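PDB 3POR: porin from Rhodobacter capsulatus, which forms, as a homotrimer of beta-barrels, channels in the bacterial outer membrane for passive diffusion of small hydrophilic solutes up to about 0.6 kDa. Local coordinates for residues A113-V118 with S133-K138; V163-E168 with L184-I189; K230-S235 with V251-T256; A275-G280 with A293-K298. All coordinates share one frame; numbering follows the deposited sequence.

Interaction 1 (A113-V118 with S133-K138)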
loop_
_atom_site.group_PDB
_atom_site.type_symbol
_atom_site.label_atom_id
_atom_site.label_comp_id
_atom_site.label_asym_id
_atom_site.label_seq_id
_atom_site.Cartn_x
_atom_site.Cartn_y
_atom_site.Cartn_z
ATOM N N ALA A 113 10.642 -0.745 18.605
ATOM C CA ALA A 113 9.735 -0.913 17.470
ATOM C C ALA A 113 9.129 -2.316 17.282
ATOM O O ALA A 113 7.954 -2.470 16.922
ATOM C CB ALA A 113 10.453 -0.520 16.170
ATOM N N GLU A 114 9.896 -3.386 17.570
ATOM C CA GLU A 114 9.422 -4.763 17.474
ATOM C C GLU A 114 8.188 -4.982 18.335
ATOM O O GLU A 114 7.349 -5.776 17.941
ATOM C CB GLU A 114 10.576 -5.747 17.890
ATOM C CG GLU A 114 11.586 -5.422 19.076
ATOM C CD GLU A 114 11.440 -6.055 20.493
ATOM O OE1 GLU A 114 10.680 -7.026 20.694
ATOM O OE2 GLU A 114 12.119 -5.560 21.413
ATOM N N ASP A 115 8.088 -4.223 19.436
ATOM C CA ASP A 115 7.085 -4.296 20.472
ATOM C C ASP A 115 5.704 -3.792 20.132
ATOM O O ASP A 115 4.724 -4.186 20.781
ATOM C CB ASP A 115 7.552 -3.522 21.695
ATOM C CG ASP A 115 8.468 -4.237 22.694
ATOM O OD1 ASP A 115 8.049 -5.275 23.240
ATOM O OD2 ASP A 115 9.568 -3.727 22.963
ATOM N N ASN A 116 5.715 -2.890 19.148
ATOM C CA ASN A 116 4.552 -2.166 18.663
ATOM C C ASN A 116 3.281 -2.982 18.382
ATOM O O ASN A 116 3.410 -3.952 17.633
ATOM C CB ASN A 116 4.882 -1.424 17.388
ATOM C CG ASN A 116 5.719 -0.179 17.516
ATOM O OD1 ASN A 116 6.289 0.228 18.544
ATOM N ND2 ASN A 116 5.793 0.474 16.375
ATOM N N PRO A 117 1.999 -2.687 18.764
ATOM C CA PRO A 117 1.536 -1.382 19.182
ATOM C C PRO A 117 2.050 -1.182 20.595
ATOM O O PRO A 117 1.914 -2.049 21.472
ATOM C CB PRO A 117 0.031 -1.473 19.098
ATOM C CG PRO A 117 -0.284 -2.821 18.489
ATOM C CD PRO A 117 0.895 -3.651 18.895
ATOM N N VAL A 118 2.736 -0.057 20.754
ATOM C CA VAL A 118 3.075 0.408 22.084
ATOM C C VAL A 118 1.993 1.430 22.517
ATOM O O VAL A 118 1.174 1.827 21.679
ATOM C CB VAL A 118 4.484 0.961 21.998
ATOM C CG1 VAL A 118 5.308 -0.284 21.705
ATOM C CG2 VAL A 118 4.745 1.988 20.934
ATOM N N SER A 133 4.844 5.856 28.835
ATOM C CA SER A 133 4.626 4.899 27.746
ATOM C C SER A 133 5.082 3.472 28.030
ATOM O O SER A 133 5.924 3.301 28.913
ATOM C CB SER A 133 5.315 5.402 26.546
ATOM O OG SER A 133 6.579 5.967 26.810
ATOM N N MET A 134 4.589 2.425 27.351
ATOM C CA MET A 134 5.054 1.073 27.510
ATOM C C MET A 134 4.606 0.098 26.457
ATOM O O MET A 134 3.629 0.337 25.767
ATOM C CB MET A 134 4.603 0.552 28.827
ATOM C CG MET A 134 3.104 0.569 28.958
ATOM S SD MET A 134 2.480 -0.168 30.484
ATOM C CE MET A 134 1.651 -1.613 29.878
ATOM N N SER A 135 5.271 -1.041 26.305
ATOM C CA SER A 135 4.790 -2.124 25.492
ATOM C C SER A 135 3.988 -2.977 26.428
ATOM O O SER A 135 3.870 -2.737 27.619
ATOM C CB SER A 135 5.914 -2.962 24.962
ATOM O OG SER A 135 6.912 -3.274 25.927
ATOM N N ASP A 136 3.383 -3.992 25.856
ATOM C CA ASP A 136 2.693 -5.041 26.609
ATOM C C ASP A 136 3.588 -6.141 27.223
ATOM O O ASP A 136 3.078 -6.957 28.002
ATOM C CB ASP A 136 1.648 -5.726 25.697
ATOM C CG ASP A 136 1.957 -6.019 24.216
ATOM O OD1 ASP A 136 3.044 -5.693 23.705
ATOM O OD2 ASP A 136 1.065 -6.560 23.560
ATOM N N GLY A 137 4.897 -6.238 26.853
ATOM C CA GLY A 137 5.835 -7.279 27.365
ATOM C C GLY A 137 5.818 -8.654 26.643
ATOM O O GLY A 137 6.420 -9.667 27.065
ATOM N N LYS A 138 5.099 -8.569 25.503
ATOM C CA LYS A 138 4.826 -9.599 24.513
ATOM C C LYS A 138 5.114 -8.911 23.160
ATOM O O LYS A 138 5.310 -7.665 23.134
ATOM C CB LYS A 138 3.351 -10.064 24.637
ATOM C CG LYS A 138 3.032 -10.655 26.012
ATOM C CD LYS A 138 3.958 -11.839 26.217
ATOM C CE LYS A 138 4.225 -12.348 27.625
ATOM N NZ LYS A 138 4.709 -13.725 27.529
#
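Asp115 packs its carboxylate against Ser135, where the chain leaves strand 128-134. Followed outward, Asp115 first sets CB 3.7 Å from Ser135 CB. Asp115 CG then comes 3.6 Å from Ser135 CB. At the tip, OD1 comes near two oxygens, Ser135 OG at 3.5 Å and Lys138 O at 3.6 Å, while OD2 stays 4.0 Å from Ser135 OG. This is contact rather than hydrogen bonding, because the serine hydroxyl is bonded to the carbonyl of Ala147. Ser135 OG sits between its own backbone N and carbonyl carbon (chi1 45°), which keeps the hydroxyl beside the Asp115 carboxylate. Further along, Asp136 OD1 approaches Asp115 O at 3.7 Å, again oxygen against oxygen. Its other oxygen, OD2, is held by the backbone N of Phe21 of the second subunit, and Lys138 NZ forms a salt bridge with Asp18 of that subunit. Beyond the cis peptide before Pro117, the backbone takes over, Val118 CA lying 3.7 Å from Met134 O as strands 118-125 and 128-134 come together. With an alanine in place of Asp115, a gap would probably open beside Ser135 and the Lys138 carbonyl, leaving the turn freer to shift. The chemistry is thus acidic and rich in acceptors: with Asp146 also close to Asp115, negative charge gathers here and would probably raise the tendency of one carboxylate to take up a proton, while polar bonds run to neighbouring loops and the adjoining subunit.

Interaction 2 (V163-E168 with L184-I189)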
loop_
_atom_site.group_PDB
_atom_site.type_symbol
_atom_site.label_atom_id
_atom_site.label_comp_id
_atom_site.label_asym_id
_atom_site.label_seq_id
_atom_site.Cartn_x
_atom_site.Cartn_y
_atom_site.Cartn_z
ATOM N N VAL A 163 11.116 23.450 30.608
ATOM C CA VAL A 163 12.200 22.602 30.954
ATOM C C VAL A 163 11.533 21.325 31.372
ATOM O O VAL A 163 10.379 21.377 31.824
ATOM C CB VAL A 163 13.041 23.149 32.078
ATOM C CG1 VAL A 163 13.640 24.472 31.620
ATOM C CG2 VAL A 163 12.248 23.218 33.328
ATOM N N GLY A 164 12.166 20.156 31.195
ATOM C CA GLY A 164 11.545 18.902 31.615
ATOM C C GLY A 164 12.577 17.828 31.840
ATOM O O GLY A 164 13.777 18.004 31.592
ATOM N N LEU A 165 12.072 16.698 32.313
ATOM C CA LEU A 165 12.879 15.517 32.481
ATOM C C LEU A 165 12.100 14.251 32.222
ATOM O O LEU A 165 10.859 14.211 32.260
ATOM C CB LEU A 165 13.462 15.497 33.860
ATOM C CG LEU A 165 12.820 15.059 35.134
ATOM C CD1 LEU A 165 12.715 13.543 35.334
ATOM C CD2 LEU A 165 13.792 15.536 36.187
ATOM N N GLY A 166 12.854 13.204 31.891
ATOM C CA GLY A 166 12.282 11.918 31.548
ATOM C C GLY A 166 13.232 10.805 31.926
ATOM O O GLY A 166 14.436 10.995 32.122
ATOM N N TYR A 167 12.651 9.634 32.013
ATOM C CA TYR A 167 13.379 8.444 32.335
ATOM C C TYR A 167 12.916 7.382 31.372
ATOM O O TYR A 167 11.709 7.249 31.187
ATOM C CB TYR A 167 13.066 8.009 33.711
ATOM C CG TYR A 167 13.833 6.755 34.101
ATOM C CD1 TYR A 167 15.178 6.836 34.392
ATOM C CD2 TYR A 167 13.166 5.545 34.181
ATOM C CE1 TYR A 167 15.869 5.710 34.776
ATOM C CE2 TYR A 167 13.860 4.415 34.561
ATOM C CZ TYR A 167 15.205 4.503 34.865
ATOM O OH TYR A 167 15.886 3.374 35.322
ATOM N N GLU A 168 13.839 6.600 30.804
ATOM C CA GLU A 168 13.518 5.529 29.878
ATOM C C GLU A 168 14.269 4.313 30.345
ATOM O O GLU A 168 15.419 4.419 30.765
ATOM C CB GLU A 168 13.979 5.852 28.496
ATOM C CG GLU A 168 13.450 7.156 27.939
ATOM C CD GLU A 168 13.423 7.189 26.422
ATOM O OE1 GLU A 168 12.540 6.639 25.776
ATOM O OE2 GLU A 168 14.300 7.798 25.847
ATOM N N LEU A 184 18.344 8.628 31.622
ATOM C CA LEU A 184 17.724 9.762 32.259
ATOM C C LEU A 184 17.961 11.014 31.420
ATOM O O LEU A 184 19.092 11.226 30.960
ATOM C CB LEU A 184 18.308 9.933 33.596
ATOM C CG LEU A 184 17.569 10.977 34.412
ATOM C CD1 LEU A 184 16.110 10.616 34.808
ATOM C CD2 LEU A 184 18.431 11.120 35.626
ATOM N N GLU A 185 16.914 11.817 31.136
ATOM C CA GLU A 185 17.050 12.969 30.269
ATOM C C GLU A 185 16.488 14.201 30.885
ATOM O O GLU A 185 15.454 14.127 31.523
ATOM C CB GLU A 185 16.309 12.798 29.000
ATOM C CG GLU A 185 16.717 11.482 28.403
ATOM C CD GLU A 185 15.550 10.643 27.991
ATOM O OE1 GLU A 185 14.413 10.906 28.362
ATOM O OE2 GLU A 185 15.795 9.692 27.276
ATOM N N LEU A 186 17.160 15.305 30.635
ATOM C CA LEU A 186 16.782 16.654 31.023
ATOM C C LEU A 186 16.844 17.498 29.780
ATOM O O LEU A 186 17.800 17.369 29.000
ATOM C CB LEU A 186 17.760 17.250 31.981
ATOM C CG LEU A 186 18.016 16.334 33.186
ATOM C CD1 LEU A 186 19.378 16.690 33.821
ATOM C CD2 LEU A 186 16.809 16.410 34.149
ATOM N N ALA A 187 15.897 18.377 29.583
ATOM C CA ALA A 187 15.870 19.094 28.349
ATOM C C ALA A 187 15.329 20.444 28.684
ATOM O O ALA A 187 14.558 20.636 29.621
ATOM C CB ALA A 187 14.949 18.425 27.432
ATOM N N ALA A 188 15.686 21.388 27.879
ATOM C CA ALA A 188 15.308 22.727 28.148
ATOM C C ALA A 188 15.036 23.279 26.776
ATOM O O ALA A 188 15.951 23.191 25.938
ATOM C CB ALA A 188 16.466 23.483 28.742
ATOM N N ILE A 189 13.826 23.812 26.511
ATOM C CA ILE A 189 13.513 24.417 25.215
ATOM C C ILE A 189 13.222 25.917 25.420
ATOM O O ILE A 189 12.443 26.240 26.348
ATOM C CB ILE A 189 12.310 23.679 24.639
ATOM C CG1 ILE A 189 12.561 22.226 24.445
ATOM C CG2 ILE A 189 12.059 24.194 23.265
ATOM C CD1 ILE A 189 11.719 21.437 25.448
#
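Four backbone hydrogen bonds join Gly164 with Ala187 and Gly166 with Glu185, two to each antiparallel hydrogen-bonded pair. The straightest runs from Glu185 N to Gly166 O (2.8 Å, 171° at the hydrogen). Beside them two carboxylates meet: Glu168 OE2 lies 2.8 Å from Glu185 OE2, the planes turned 58° apart. So close an approach of acceptors is likely to favour protonation of one acid. Each has other partners, Glu168 with Thr106 OG1 and Leu105 N, Glu185 with Ser79 OG and Gln183 NE2. On the opposite face of the sheet, Leu184 CG is anti to the backbone N (chi1 -172°), bringing CD1 to 3.2 Å from Gly166 O and to the edge of the Tyr167 ring, 3.9 Å from CD1 of the tyrosine. Leu165 and Leu186 lie side by side, Leu186 CD2 reaching Leu165 CB at 3.5 Å. Val163 CG1 touches Ala188 CB more loosely, at 4.2 Å. This apolar row is on the surface of the barrel and probably faces lipid. Strands 148-158 and 195-207 flank the hairpin, and helix 78-83 packs on the other face, Ser79 against Glu168 and Phe83 against Ala187 and Ile189.

Interaction 3 (K230-S235 with V251-T256)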
loop_
_atom_site.group_PDB
_atom_site.type_symbol
_atom_site.label_atom_id
_atom_site.label_comp_id
_atom_site.label_asym_id
_atom_site.label_seq_id
_atom_site.Cartn_x
_atom_site.Cartn_y
_atom_site.Cartn_z
ATOM N N LYS A 230 26.928 9.007 28.360
ATOM C CA LYS A 230 26.235 10.230 28.654
ATOM C C LYS A 230 26.135 10.834 27.285
ATOM O O LYS A 230 27.049 10.643 26.470
ATOM C CB LYS A 230 27.056 11.061 29.608
ATOM C CG LYS A 230 28.132 11.904 29.040
ATOM C CD LYS A 230 29.118 11.971 30.182
ATOM C CE LYS A 230 30.406 12.592 29.612
ATOM N NZ LYS A 230 31.557 12.479 30.506
ATOM N N ALA A 231 25.037 11.498 26.981
ATOM C CA ALA A 231 24.865 12.043 25.652
ATOM C C ALA A 231 24.520 13.488 25.856
ATOM O O ALA A 231 23.955 13.731 26.927
ATOM C CB ALA A 231 23.707 11.334 24.969
ATOM N N TYR A 232 24.797 14.466 24.992
ATOM C CA TYR A 232 24.234 15.824 25.132
ATOM C C TYR A 232 24.284 16.655 23.835
ATOM O O TYR A 232 25.011 16.263 22.913
ATOM C CB TYR A 232 24.914 16.644 26.264
ATOM C CG TYR A 232 26.427 16.651 26.291
ATOM C CD1 TYR A 232 27.134 17.603 25.553
ATOM C CD2 TYR A 232 27.082 15.657 27.017
ATOM C CE1 TYR A 232 28.514 17.569 25.518
ATOM C CE2 TYR A 232 28.463 15.604 26.988
ATOM C CZ TYR A 232 29.153 16.563 26.240
ATOM O OH TYR A 232 30.537 16.496 26.204
ATOM N N GLY A 233 23.568 17.777 23.615
ATOM C CA GLY A 233 23.581 18.436 22.316
ATOM C C GLY A 233 22.732 19.668 22.318
ATOM O O GLY A 233 22.010 19.952 23.265
ATOM N N LEU A 234 22.794 20.383 21.228
ATOM C CA LEU A 234 22.193 21.680 21.133
ATOM C C LEU A 234 21.804 22.063 19.716
ATOM O O LEU A 234 22.572 21.806 18.775
ATOM C CB LEU A 234 23.202 22.676 21.715
ATOM C CG LEU A 234 23.198 24.200 21.403
ATOM C CD1 LEU A 234 22.799 25.039 22.597
ATOM C CD2 LEU A 234 24.603 24.646 21.067
ATOM N N SER A 235 20.624 22.645 19.464
ATOM C CA SER A 235 20.388 23.210 18.153
ATOM C C SER A 235 19.888 24.619 18.341
ATOM O O SER A 235 19.232 24.951 19.347
ATOM C CB SER A 235 19.342 22.438 17.382
ATOM O OG SER A 235 18.100 22.283 18.041
ATOM N N VAL A 251 26.847 14.997 21.354
ATOM C CA VAL A 251 27.898 14.063 21.581
ATOM C C VAL A 251 27.325 12.935 22.349
ATOM O O VAL A 251 26.444 13.087 23.194
ATOM C CB VAL A 251 29.152 14.642 22.348
ATOM C CG1 VAL A 251 29.266 16.136 22.071
ATOM C CG2 VAL A 251 29.137 14.284 23.786
ATOM N N LEU A 252 27.906 11.800 21.999
ATOM C CA LEU A 252 27.647 10.543 22.683
ATOM C C LEU A 252 28.997 10.052 23.168
ATOM O O LEU A 252 29.931 9.943 22.356
ATOM C CB LEU A 252 27.044 9.561 21.709
ATOM C CG LEU A 252 26.585 8.189 22.154
ATOM C CD1 LEU A 252 25.611 8.185 23.345
ATOM C CD2 LEU A 252 25.943 7.588 20.908
ATOM N N ASP A 253 29.126 9.874 24.472
ATOM C CA ASP A 253 30.339 9.354 25.035
ATOM C C ASP A 253 29.929 8.084 25.749
ATOM O O ASP A 253 29.200 8.111 26.750
ATOM C CB ASP A 253 31.013 10.315 26.069
ATOM C CG ASP A 253 31.693 11.679 25.659
ATOM O OD1 ASP A 253 32.136 11.948 24.517
ATOM O OD2 ASP A 253 31.809 12.545 26.537
ATOM N N ILE A 254 30.287 6.921 25.208
ATOM C CA ILE A 254 29.989 5.657 25.886
ATOM C C ILE A 254 31.325 5.251 26.421
ATOM O O ILE A 254 32.349 5.107 25.745
ATOM C CB ILE A 254 29.537 4.630 24.952
ATOM C CG1 ILE A 254 28.434 5.156 24.054
ATOM C CG2 ILE A 254 29.164 3.481 25.814
ATOM C CD1 ILE A 254 27.836 4.206 23.030
ATOM N N ASP A 255 31.314 5.164 27.708
ATOM C CA ASP A 255 32.530 4.965 28.450
ATOM C C ASP A 255 33.184 3.634 28.129
ATOM O O ASP A 255 32.489 2.656 27.922
ATOM C CB ASP A 255 32.119 5.112 29.892
ATOM C CG ASP A 255 32.608 4.036 30.860
ATOM O OD1 ASP A 255 33.729 4.223 31.357
ATOM O OD2 ASP A 255 31.897 3.032 31.095
ATOM N N THR A 256 34.509 3.556 28.104
ATOM C CA THR A 256 35.267 2.381 27.737
ATOM C C THR A 256 34.942 1.984 26.303
ATOM O O THR A 256 35.547 1.018 25.866
ATOM C CB THR A 256 35.034 1.069 28.654
ATOM O OG1 THR A 256 33.761 0.466 28.397
ATOM C CG2 THR A 256 35.116 1.388 30.143
#
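Tyr232 lays one face of its ring over Val251, whose CG2 methyl stands 3.6 Å from the ring centroid and 24° off the normal, a CH-pi contact. The methyl is displaced to the hydroxyl-bearing rim, where Val251 CG2 comes 3.3 Å from Tyr232 CZ, and Val251 CG1 meets Tyr232 CE1 at 3.8 Å. With CG placed between the backbone N and carbonyl carbon (chi1 48°), the tyrosine ring leans across to the neighbouring strand. A serine at Tyr232 would probably strip the cover from the Val251 methyls and leave that side chain freer to turn. On the same face, the extended chain of Lys230 passes its CE 3.4 Å from Asp253 OD2, but its NZ forms only a long salt bridge with that oxygen, at 4.0 Å. Asp259, a like charge, is close to the other carboxylate oxygen, OD1. Beneath, Lys230 with Asp253 and Tyr232 with Val251 each exchange two backbone hydrogen bonds, the shortest being Val251 N to Tyr232 O (2.7 Å). Ala231 CB and Leu252 CD1 touch at 4.0 Å on the opposite face, where Ala231 also packs on Pro103 and a bound detergent molecule reaches Leu252. Two-bond pairs on either side of a non-hydrogen-bonded one are regular antiparallel pairing; strands 226-240 and 243-254, consecutive in the chain, form a beta hairpin of the sixteen-stranded porin barrel.

Interaction 4 (A275-G280 with A293-K298)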
loop_
_atom_site.group_PDB
_atom_site.type_symbol
_atom_site.label_atom_id
_atom_site.label_comp_id
_atom_site.label_asym_id
_atom_site.label_seq_id
_atom_site.Cartn_x
_atom_site.Cartn_y
_atom_site.Cartn_z
ATOM N N ALA A 275 6.030 25.267 -0.647
ATOM C CA ALA A 275 7.299 24.839 -1.216
ATOM C C ALA A 275 8.427 25.599 -0.533
ATOM O O ALA A 275 8.198 26.690 -0.021
ATOM C CB ALA A 275 7.330 25.149 -2.687
ATOM N N SER A 276 9.645 25.113 -0.364
ATOM C CA SER A 276 10.781 25.881 0.142
ATOM C C SER A 276 12.006 25.192 -0.393
ATOM O O SER A 276 11.862 24.025 -0.773
ATOM C CB SER A 276 10.875 25.856 1.593
ATOM O OG SER A 276 10.516 24.541 1.881
ATOM N N ILE A 277 13.122 25.885 -0.510
ATOM C CA ILE A 277 14.356 25.308 -0.976
ATOM C C ILE A 277 15.125 25.039 0.283
ATOM O O ILE A 277 15.216 25.912 1.150
ATOM C CB ILE A 277 15.066 26.295 -1.810
ATOM C CG1 ILE A 277 14.169 26.596 -2.966
ATOM C CG2 ILE A 277 16.317 25.726 -2.418
ATOM C CD1 ILE A 277 14.544 27.988 -3.437
ATOM N N VAL A 278 15.670 23.851 0.440
ATOM C CA VAL A 278 16.252 23.465 1.705
ATOM C C VAL A 278 17.535 22.834 1.303
ATOM O O VAL A 278 17.582 22.139 0.284
ATOM C CB VAL A 278 15.372 22.418 2.407
ATOM C CG1 VAL A 278 15.756 22.275 3.882
ATOM C CG2 VAL A 278 13.918 22.841 2.352
ATOM N N GLY A 279 18.577 22.950 2.078
ATOM C CA GLY A 279 19.841 22.307 1.741
ATOM C C GLY A 279 20.636 22.147 2.993
ATOM O O GLY A 279 20.252 22.830 3.928
ATOM N N GLY A 280 21.680 21.359 3.182
ATOM C CA GLY A 280 22.229 21.149 4.493
ATOM C C GLY A 280 23.492 20.343 4.359
ATOM O O GLY A 280 23.847 19.843 3.286
ATOM N N ALA A 293 25.613 15.786 2.384
ATOM C CA ALA A 293 25.075 17.088 2.149
ATOM C C ALA A 293 23.947 16.958 1.188
ATOM O O ALA A 293 23.899 15.924 0.503
ATOM C CB ALA A 293 26.071 17.929 1.494
ATOM N N ASP A 294 23.068 17.959 1.083
ATOM C CA ASP A 294 22.090 17.905 0.019
ATOM C C ASP A 294 21.531 19.246 -0.390
ATOM O O ASP A 294 21.740 20.194 0.334
ATOM C CB ASP A 294 20.929 17.025 0.395
ATOM C CG ASP A 294 20.109 17.442 1.592
ATOM O OD1 ASP A 294 19.785 18.609 1.759
ATOM O OD2 ASP A 294 19.739 16.579 2.362
ATOM N N LEU A 295 20.732 19.303 -1.444
ATOM C CA LEU A 295 20.053 20.492 -1.908
ATOM C C LEU A 295 18.821 20.190 -2.796
ATOM O O LEU A 295 18.931 19.510 -3.841
ATOM C CB LEU A 295 21.025 21.368 -2.696
ATOM C CG LEU A 295 20.511 22.724 -3.214
ATOM C CD1 LEU A 295 20.214 23.622 -2.027
ATOM C CD2 LEU A 295 21.553 23.401 -4.074
ATOM N N GLY A 296 17.641 20.700 -2.428
ATOM C CA GLY A 296 16.463 20.412 -3.200
ATOM C C GLY A 296 15.285 21.172 -2.658
ATOM O O GLY A 296 15.411 22.111 -1.855
ATOM N N VAL A 297 14.120 20.794 -3.126
ATOM C CA VAL A 297 12.928 21.505 -2.753
ATOM C C VAL A 297 12.051 20.584 -1.956
ATOM O O VAL A 297 12.089 19.394 -2.197
ATOM C CB VAL A 297 12.187 21.992 -3.989
ATOM C CG1 VAL A 297 12.928 23.114 -4.611
ATOM C CG2 VAL A 297 12.147 20.949 -5.053
ATOM N N LYS A 298 11.222 21.049 -1.054
ATOM C CA LYS A 298 10.418 20.234 -0.181
ATOM C C LYS A 298 9.014 20.853 -0.369
ATOM O O LYS A 298 8.937 22.062 -0.598
ATOM C CB LYS A 298 11.152 20.472 1.100
ATOM C CG LYS A 298 11.101 19.415 2.150
ATOM C CD LYS A 298 12.012 19.796 3.244
ATOM C CE LYS A 298 11.412 19.365 4.601
ATOM N NZ LYS A 298 12.291 19.627 5.747
#
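The carboxylate of Asp294 is the one flat side-chain group in this contact: its OD1 lies 3.6 Å from Gly280 N and 3.7 Å from Gly279 CA, without a hydrogen bond to either. Its bonds lead elsewhere, OD1 to Tyr91 N and OD2 to Thr92 OG1. The other flat groups are the peptides, and six hydrogen bonds join them, two each between Ser276 and Lys298, Val278 and Gly296, and Gly280 and Asp294. At the middle pair both donors stand almost in line with the accepting carbonyls, as in Val278 N to Gly296 O (2.9 Å). The strands form the last antiparallel hairpin of the chain, and strand 292-300 goes on to bond with strand 2-14, closing the barrel. On the face that carries Asp294, Val278 CG2 packs against the aliphatic part of Lys298, 3.7 Å from its CD; the amine beyond has a long, weak ion pair with Glu88. On the other face Ile277 CG1 meets Val297 CG1 at 4.0 Å. Leu295 CG is anti to the backbone N (chi1 -177°), which swings CD1 over to the partner strand, 4.0 Å from Gly279 CA. At the far end Ala275 packs on Phe41 of the third subunit.

Overall arrangement
All four contacts reach one closed sheet, and all are partly buried. Interactions 2, 3 and 4 each pair the strands of a hairpin by regular backbone bonding; interaction 1 instead joins the turn after strand 128-134 to the approach to strand 118-125, with acidic and serine side chains and no such pairing. Interactions 2 and 4 carry leucines exposed on the barrel surface (Leu165, Leu186, Leu295), whereas interactions 1 and 3 have no exposed touching residue. Only strand 195-207 separates the hairpins of interactions 2 and 3, whose centres are about 14 Å apart. Polar chemistry differs: paired acids in 2, a long salt bridge in 3, an aspartate bonded to the loop after helix 78-83 in 4.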